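Local coordinates for peptidyl tryptophan dihydroxylase (Pseudomonas putida, PDB 7CTQ), which probably catalyses the FAD-dependent dihydroxylation of a peptidyl tryptophan, a step essential for making the tryptophylquinone cofactor of quinohemoprotein amine dehydrogenase, at residues R72-N77 and S174-L179; W165-G170 and M186-D191. All coordinates share one frame; numbering follows the deposited sequence.

Contact 1 of 2, residues R72-N77 and S174-L179; sequences RQVHWN and SAVESL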
ATOM      1  N   ARG A  72     -13.350   9.344  17.262  1.00 84.20           N
ATOM      2  CA  ARG A  72     -13.833   8.963  15.932  1.00 76.80           C
ATOM      3  C   ARG A  72     -15.198   8.289  16.025  1.00 75.54           C
ATOM      4  O   ARG A  72     -15.285   7.132  16.446  1.00 81.62           O
ATOM      5  CB  ARG A  72     -12.830   8.043  15.257  1.00 70.72           C
ATOM      6  CG  ARG A  72     -13.322   7.489  13.947  1.00 68.52           C
ATOM      7  CD  ARG A  72     -12.204   6.787  13.255  1.00 67.76           C
ATOM      8  NE  ARG A  72     -10.951   7.507  13.431  1.00 71.06           N
ATOM      9  CZ  ARG A  72      -9.792   7.103  12.928  1.00 81.68           C
ATOM     10  NH1 ARG A  72      -8.691   7.817  13.128  1.00 88.03           N
ATOM     11  NH2 ARG A  72      -9.735   5.981  12.223  1.00 75.05           N
ATOM     12  N   GLN A  73     -16.248   8.992  15.596  1.00 68.48           N
ATOM     13  CA  GLN A  73     -17.565   8.382  15.446  1.00 68.69           C
ATOM     14  C   GLN A  73     -17.597   7.519  14.186  1.00 72.79           C
ATOM     15  O   GLN A  73     -17.103   7.919  13.127  1.00 64.04           O
ATOM     16  CB  GLN A  73     -18.658   9.457  15.383  1.00 72.80           C
ATOM     17  CG  GLN A  73     -19.435   9.654  16.689  1.00 75.35           C
ATOM     18  CD  GLN A  73     -20.579  10.664  16.571  1.00 79.15           C
ATOM     19  OE1 GLN A  73     -21.738  10.350  16.855  1.00 76.46           O
ATOM     20  NE2 GLN A  73     -20.250  11.885  16.167  1.00 82.96           N
ATOM     21  N   VAL A  74     -18.165   6.322  14.304  1.00 72.88           N
ATOM     22  CA  VAL A  74     -18.264   5.387  13.185  1.00 66.32           C
ATOM     23  C   VAL A  74     -19.730   5.018  13.001  1.00 67.11           C
ATOM     24  O   VAL A  74     -20.364   4.487  13.921  1.00 68.45           O
ATOM     25  CB  VAL A  74     -17.397   4.138  13.401  1.00 72.46           C
ATOM     26  CG1 VAL A  74     -17.997   2.944  12.668  1.00 67.35           C
ATOM     27  CG2 VAL A  74     -15.974   4.393  12.915  1.00 58.79           C
ATOM     28  N   HIS A  75     -20.269   5.316  11.819  1.00 57.25           N
ATOM     29  CA  HIS A  75     -21.651   5.014  11.461  1.00 54.12           C
ATOM     30  C   HIS A  75     -21.620   4.020  10.305  1.00 59.76           C
ATOM     31  O   HIS A  75     -21.187   4.360   9.197  1.00 50.09           O
ATOM     32  CB  HIS A  75     -22.417   6.282  11.077  1.00 59.17           C
ATOM     33  CG  HIS A  75     -22.789   7.148  12.241  1.00 66.51           C
ATOM     34  ND1 HIS A  75     -21.876   7.554  13.192  1.00 64.45           N
ATOM     35  CD2 HIS A  75     -23.971   7.709  12.592  1.00 66.86           C
ATOM     36  CE1 HIS A  75     -22.483   8.315  14.086  1.00 63.19           C
ATOM     37  NE2 HIS A  75     -23.754   8.426  13.744  1.00 61.01           N
ATOM     38  N   TRP A  76     -22.089   2.801  10.564  1.00 56.71           N
ATOM     39  CA  TRP A  76     -21.925   1.683   9.644  1.00 51.20           C
ATOM     40  C   TRP A  76     -22.839   0.550  10.073  1.00 50.81           C
ATOM     41  O   TRP A  76     -22.860   0.195  11.255  1.00 56.51           O
ATOM     42  CB  TRP A  76     -20.474   1.212   9.644  1.00 42.89           C
ATOM     43  CG  TRP A  76     -20.008   0.559   8.388  1.00 46.63           C
ATOM     44  CD1 TRP A  76     -20.094  -0.764   8.070  1.00 48.93           C
ATOM     45  CD2 TRP A  76     -19.338   1.192   7.293  1.00 46.67           C
ATOM     46  NE1 TRP A  76     -19.531  -0.991   6.837  1.00 51.28           N
ATOM     47  CE2 TRP A  76     -19.055   0.193   6.341  1.00 46.94           C
ATOM     48  CE3 TRP A  76     -18.958   2.511   7.022  1.00 40.80           C
ATOM     49  CZ2 TRP A  76     -18.414   0.469   5.138  1.00 45.13           C
ATOM     50  CZ3 TRP A  76     -18.319   2.783   5.831  1.00 41.63           C
ATOM     51  CH2 TRP A  76     -18.053   1.770   4.901  1.00 40.06           C
ATOM     52  N   ASN A  77     -23.600  -0.011   9.134  1.00 47.46           N
ATOM     53  CA  ASN A  77     -24.487  -1.145   9.408  1.00 57.53           C
ATOM     54  C   ASN A  77     -25.532  -0.803  10.465  1.00 56.40           C
ATOM     55  O   ASN A  77     -25.933  -1.656  11.257  1.00 55.21           O
ATOM     56  CB  ASN A  77     -23.690  -2.386   9.833  1.00 49.18           C
ATOM     57  CG  ASN A  77     -24.481  -3.674   9.685  1.00 47.16           C
ATOM     58  OD1 ASN A  77     -25.191  -3.874   8.701  1.00 46.24           O
ATOM     59  ND2 ASN A  77     -24.335  -4.569  10.659  1.00 54.58           N
ATOM     60  N   SER A 174     -13.006  13.036  14.435  1.00 60.10           N
ATOM     61  CA  SER A 174     -13.113  12.479  13.094  1.00 52.59           C
ATOM     62  C   SER A 174     -14.351  11.595  13.057  1.00 55.78           C
ATOM     63  O   SER A 174     -14.934  11.270  14.096  1.00 53.10           O
ATOM     64  CB  SER A 174     -11.849  11.709  12.707  1.00 59.27           C
ATOM     65  OG  SER A 174     -11.699  10.533  13.487  1.00 61.24           O
ATOM     66  N   ALA A 175     -14.772  11.222  11.845  1.00 56.35           N
ATOM     67  CA  ALA A 175     -15.941  10.357  11.726  1.00 52.52           C
ATOM     68  C   ALA A 175     -15.956   9.650  10.377  1.00 46.84           C
ATOM     69  O   ALA A 175     -15.340  10.101   9.403  1.00 44.75           O
ATOM     70  CB  ALA A 175     -17.247  11.133  11.920  1.00 46.98           C
ATOM     71  N   VAL A 176     -16.683   8.530  10.350  1.00 51.51           N
ATOM     72  CA  VAL A 176     -16.979   7.753   9.148  1.00 50.83           C
ATOM     73  C   VAL A 176     -18.467   7.444   9.157  1.00 46.85           C
ATOM     74  O   VAL A 176     -19.006   7.021  10.185  1.00 47.92           O
ATOM     75  CB  VAL A 176     -16.179   6.436   9.082  1.00 51.49           C
ATOM     76  CG1 VAL A 176     -16.114   5.912   7.636  1.00 43.93           C
ATOM     77  CG2 VAL A 176     -14.796   6.611   9.663  1.00 55.70           C
ATOM     78  N   GLU A 177     -19.136   7.660   8.022  1.00 43.18           N
ATOM     79  CA  GLU A 177     -20.533   7.263   7.906  1.00 42.28           C
ATOM     80  C   GLU A 177     -20.774   6.627   6.546  1.00 49.85           C
ATOM     81  O   GLU A 177     -20.283   7.107   5.515  1.00 41.24           O
ATOM     82  CB  GLU A 177     -21.513   8.433   8.127  1.00 50.49           C
ATOM     83  CG  GLU A 177     -21.422   9.563   7.119  1.00 49.17           C
ATOM     84  CD  GLU A 177     -22.519  10.626   7.290  1.00 57.28           C
ATOM     85  OE1 GLU A 177     -23.635  10.313   7.766  1.00 53.19           O
ATOM     86  OE2 GLU A 177     -22.253  11.790   6.934  1.00 49.39           O
ATOM     87  N   SER A 178     -21.512   5.526   6.572  1.00 41.70           N
ATOM     88  CA  SER A 178     -22.013   4.887   5.369  1.00 41.27           C
ATOM     89  C   SER A 178     -23.180   5.697   4.811  1.00 45.36           C
ATOM     90  O   SER A 178     -24.129   6.025   5.534  1.00 44.36           O
ATOM     91  CB  SER A 178     -22.440   3.454   5.697  1.00 36.97           C
ATOM     92  OG  SER A 178     -23.531   3.024   4.908  1.00 48.98           O
ATOM     93  N   LEU A 179     -23.099   6.033   3.533  1.00 34.99           N
ATOM     94  CA  LEU A 179     -24.189   6.664   2.806  1.00 40.27           C
ATOM     95  C   LEU A 179     -24.853   5.648   1.880  1.00 46.65           C
ATOM     96  O   LEU A 179     -24.401   4.507   1.731  1.00 39.98           O
ATOM     97  CB  LEU A 179     -23.678   7.874   2.027  1.00 42.31           C
ATOM     98  CG  LEU A 179     -22.666   8.731   2.786  1.00 47.78           C
ATOM     99  CD1 LEU A 179     -21.930   9.627   1.820  1.00 51.74           C
ATOM    100  CD2 LEU A 179     -23.364   9.567   3.874  1.00 53.98           C
TER
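The hydroxyl oxygen of S174 is gripped from two sources: R72 NE offers it a weak hydrogen bond of 3.1 Å, and OG in turn bonds to the backbone oxygen of T71. A serine suits the place because its short hydroxyl can accept from the arginine while donating to a main-chain carbonyl. The R72 chain bends at chi3 (-39°), which turns NE toward S174 OG, and NH2 goes on to a salt bridge with E86. An alanine in place of R72 would probably leave E86 without its positive mate and S174 OG without its N-H donor.

Beyond this pair the backbones run parallel. Q73 and H75 each donate and accept, with H75 N to V176 O the shortest bond at 2.7 Å and V176 N to Q73 O at 2.9 Å. V176 thus spends both its backbone polar groups on this partner strand, whereas V74 is bonded to L81 of strand 79-83. On one face the branched valines, well suited to extended chain, lie side by side, V74 CG2 4.1 Å from V176 CG2. On the other, H75 CB meets E177 CB at 3.8 Å; E177 OE2 bonds to S222, and Q73 packs on helix 223-228. At the far end, S178 CB sits over one face of the W76 indole in a CH-pi contact, 4.2 Å from the centroid of the six-membered ring. The small serine lets the ring lie close, and its OG bonds to E328 and R331. W76 also meets W337 edge-to-face.

The strands run parallel and 96 residues lie between them, so this is a long-range pair within a mixed sheet, consistent with the second sheet over the flavin in relatives with a Rossmann-type FAD domain, such as the p-hydroxybenzoate hydroxylase-like and tryptophan halogenase families.

Contact 2 of 2, residues W165-G170 and M186-D191; sequences WQAAPG and MARLED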
ATOM      1  N   TRP A 165     -11.532  23.194   4.545  1.00 41.35           N
ATOM      2  CA  TRP A 165     -11.853  24.548   4.987  1.00 45.08           C
ATOM      3  C   TRP A 165     -11.317  24.747   6.400  1.00 50.39           C
ATOM      4  O   TRP A 165     -10.781  23.822   7.018  1.00 40.17           O
ATOM      5  CB  TRP A 165     -13.360  24.810   4.912  1.00 38.65           C
ATOM      6  CG  TRP A 165     -14.170  24.025   5.886  1.00 34.38           C
ATOM      7  CD1 TRP A 165     -14.720  24.482   7.048  1.00 35.85           C
ATOM      8  CD2 TRP A 165     -14.549  22.647   5.781  1.00 41.24           C
ATOM      9  NE1 TRP A 165     -15.412  23.477   7.677  1.00 36.12           N
ATOM     10  CE2 TRP A 165     -15.322  22.338   6.920  1.00 42.87           C
ATOM     11  CE3 TRP A 165     -14.298  21.638   4.840  1.00 40.43           C
ATOM     12  CZ2 TRP A 165     -15.848  21.058   7.147  1.00 40.55           C
ATOM     13  CZ3 TRP A 165     -14.824  20.374   5.064  1.00 36.61           C
ATOM     14  CH2 TRP A 165     -15.589  20.094   6.208  1.00 40.06           C
ATOM     15  N   GLN A 166     -11.483  25.967   6.910  1.00 47.63           N
ATOM     16  CA  GLN A 166     -10.964  26.373   8.208  1.00 48.17           C
ATOM     17  C   GLN A 166     -12.113  26.650   9.168  1.00 52.64           C
ATOM     18  O   GLN A 166     -13.119  27.256   8.791  1.00 53.93           O
ATOM     19  CB  GLN A 166     -10.080  27.616   8.070  1.00 51.93           C
ATOM     20  CG  GLN A 166      -9.456  28.110   9.370  1.00 58.28           C
ATOM     21  CD  GLN A 166      -8.345  27.207   9.879  1.00 63.90           C
ATOM     22  OE1 GLN A 166      -7.455  26.812   9.124  1.00 60.89           O
ATOM     23  NE2 GLN A 166      -8.399  26.864  11.163  1.00 57.58           N
ATOM     24  N   ALA A 167     -11.963  26.196  10.408  1.00 46.25           N
ATOM     25  CA  ALA A 167     -12.969  26.421  11.436  1.00 46.62           C
ATOM     26  C   ALA A 167     -12.252  26.807  12.726  1.00 58.24           C
ATOM     27  O   ALA A 167     -11.048  27.085  12.730  1.00 55.70           O
ATOM     28  CB  ALA A 167     -13.860  25.187  11.612  1.00 49.76           C
ATOM     29  N   ALA A 168     -13.008  26.815  13.829  1.00 59.44           N
ATOM     30  CA  ALA A 168     -12.466  27.225  15.121  1.00 64.06           C
ATOM     31  C   ALA A 168     -11.542  26.148  15.675  1.00 63.49           C
ATOM     32  O   ALA A 168     -11.914  24.968  15.688  1.00 61.15           O
ATOM     33  CB  ALA A 168     -13.591  27.503  16.115  1.00 53.02           C
ATOM     34  N   PRO A 169     -10.342  26.507  16.145  1.00 57.09           N
ATOM     35  CA  PRO A 169      -9.438  25.502  16.719  1.00 57.76           C
ATOM     36  C   PRO A 169      -9.956  24.878  18.004  1.00 67.94           C
ATOM     37  O   PRO A 169     -11.023  25.252  18.501  1.00 59.16           O
ATOM     38  CB  PRO A 169      -8.152  26.298  16.971  1.00 57.07           C
ATOM     39  CG  PRO A 169      -8.210  27.409  15.986  1.00 57.72           C
ATOM     40  CD  PRO A 169      -9.658  27.789  15.921  1.00 56.02           C
ATOM     41  N   GLY A 170      -9.205  23.904  18.526  1.00 71.60           N
ATOM     42  CA  GLY A 170      -9.467  23.301  19.821  1.00 71.35           C
ATOM     43  C   GLY A 170     -10.775  22.542  19.966  1.00 79.42           C
ATOM     44  O   GLY A 170     -11.630  22.930  20.770  1.00 83.01           O
ATOM     45  N   MET A 186     -14.440  12.164   7.525  1.00 42.56           N
ATOM     46  CA  MET A 186     -14.284  13.574   7.867  1.00 50.43           C
ATOM     47  C   MET A 186     -13.429  13.734   9.117  1.00 47.96           C
ATOM     48  O   MET A 186     -13.426  12.876  10.005  1.00 47.40           O
ATOM     49  CB  MET A 186     -15.644  14.258   8.077  1.00 38.15           C
ATOM     50  CG  MET A 186     -16.452  13.648   9.198  1.00 46.13           C
ATOM     51  SD  MET A 186     -18.170  14.160   9.150  1.00 47.88           S
ATOM     52  CE  MET A 186     -18.912  12.861   8.156  1.00 45.95           C
ATOM     53  N   ALA A 187     -12.714  14.860   9.184  1.00 43.90           N
ATOM     54  CA  ALA A 187     -11.814  15.116  10.297  1.00 48.09           C
ATOM     55  C   ALA A 187     -11.727  16.611  10.579  1.00 45.52           C
ATOM     56  O   ALA A 187     -11.853  17.445   9.678  1.00 44.83           O
ATOM     57  CB  ALA A 187     -10.414  14.564  10.024  1.00 50.01           C
ATOM     58  N   ARG A 188     -11.477  16.934  11.843  1.00 51.64           N
ATOM     59  CA  ARG A 188     -11.275  18.309  12.278  1.00 51.88           C
ATOM     60  C   ARG A 188     -10.046  18.334  13.174  1.00 50.13           C
ATOM     61  O   ARG A 188     -10.043  17.711  14.239  1.00 52.23           O
ATOM     62  CB  ARG A 188     -12.509  18.830  13.017  1.00 51.43           C
ATOM     63  CG  ARG A 188     -12.430  20.272  13.438  1.00 55.67           C
ATOM     64  CD  ARG A 188     -13.505  20.561  14.454  1.00 60.41           C
ATOM     65  NE  ARG A 188     -13.580  21.986  14.751  1.00 72.28           N
ATOM     66  CZ  ARG A 188     -14.424  22.515  15.626  1.00 74.78           C
ATOM     67  NH1 ARG A 188     -15.265  21.726  16.288  1.00 74.52           N
ATOM     68  NH2 ARG A 188     -14.430  23.828  15.838  1.00 71.89           N
ATOM     69  N   LEU A 189      -8.998  19.023  12.731  1.00 45.93           N
ATOM     70  CA  LEU A 189      -7.760  19.050  13.487  1.00 48.89           C
ATOM     71  C   LEU A 189      -7.879  20.021  14.661  1.00 66.02           C
ATOM     72  O   LEU A 189      -8.826  20.809  14.765  1.00 55.39           O
ATOM     73  CB  LEU A 189      -6.589  19.436  12.588  1.00 51.05           C
ATOM     74  CG  LEU A 189      -6.231  18.456  11.471  1.00 50.20           C
ATOM     75  CD1 LEU A 189      -5.315  19.129  10.467  1.00 60.24           C
ATOM     76  CD2 LEU A 189      -5.569  17.232  12.054  1.00 58.53           C
ATOM     77  N   GLU A 190      -6.892  19.954  15.559  1.00 67.95           N
ATOM     78  CA  GLU A 190      -6.916  20.803  16.746  1.00 68.34           C
ATOM     79  C   GLU A 190      -6.782  22.273  16.373  1.00 57.73           C
ATOM     80  O   GLU A 190      -7.442  23.128  16.971  1.00 64.01           O
ATOM     81  CB  GLU A 190      -5.809  20.390  17.712  1.00 74.98           C
ATOM     82  CG  GLU A 190      -5.813  21.165  19.013  1.00 80.47           C
ATOM     83  CD  GLU A 190      -5.738  20.256  20.218  1.00 89.55           C
ATOM     84  OE1 GLU A 190      -6.718  20.216  20.991  1.00 97.23           O
ATOM     85  OE2 GLU A 190      -4.705  19.575  20.383  1.00 96.08           O
ATOM     86  N   ASP A 191      -5.948  22.579  15.379  1.00 47.99           N
ATOM     87  CA  ASP A 191      -5.791  23.934  14.864  1.00 54.88           C
ATOM     88  C   ASP A 191      -6.964  24.379  13.987  1.00 55.69           C
ATOM     89  O   ASP A 191      -6.870  25.426  13.336  1.00 54.00           O
ATOM     90  CB  ASP A 191      -4.466  24.058  14.090  1.00 46.01           C
ATOM     91  CG  ASP A 191      -4.500  23.362  12.731  1.00 65.39           C
ATOM     92  OD1 ASP A 191      -5.368  22.493  12.515  1.00 60.72           O
ATOM     93  OD2 ASP A 191      -3.646  23.682  11.872  1.00 71.37           O
TER
HETATM   94  O   HOH W   1     -10.737  22.105  15.773  1.00 61.68           O
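Two loops meet at one end of a run of antiparallel strands in the mixed sheet: the turn of the hairpin joining strands 182-188 and 193-201, and the loop that leaves strand 158-166, which lies on the other side of strand 193-201. Backbone oxygens do most of the accepting. R188 reaches across with a chain extended from CG to NE, and its NH2 bonds to A168 O at 2.8 Å while also making a salt bridge to D230. An arginine suits this place, since its length lets it reach from the strand end to the neighbouring loop and still meet a carboxylate. Water 1 donates to A168 O and to L189 O, bridging the two loops. G170 N points at E190 O in a nearly straight bond whose very short length is doubtful; a positive phi of 64° suits glycine there. The Q166 side chain bends at chi2 (72°), which turns CD aside; its NE2 donates to A167 O at 3.1 Å. The same nitrogen donates to D191 O at 3.0 Å, this acceptor lying in the amide plane and offering a lone pair. Beside it the P169 ring lies against the turn, with CG 3.6 Å from D191 O.

How the contacts relate
Contacts 1 and 2 lie in one mixed sheet, their centres about 18 Å apart, and their segments alternate along the chain. They join where strands 173-179 and 182-188 pair antiparallel: A175 N and M186 O are 2.8 Å apart, a probable hydrogen bond, and M186 CE packs 3.7 Å from E177 OE2. Contact 1 is the more buried, whereas most of the touching residues of contact 2 are exposed. In contact 1 the R72 side chain comes within about 7 Å of FAD and about 3 Å of a bound hexane-1,6-diol, both between nearest atoms. That diol, probably from the crystallisation liquor, may mark a pocket.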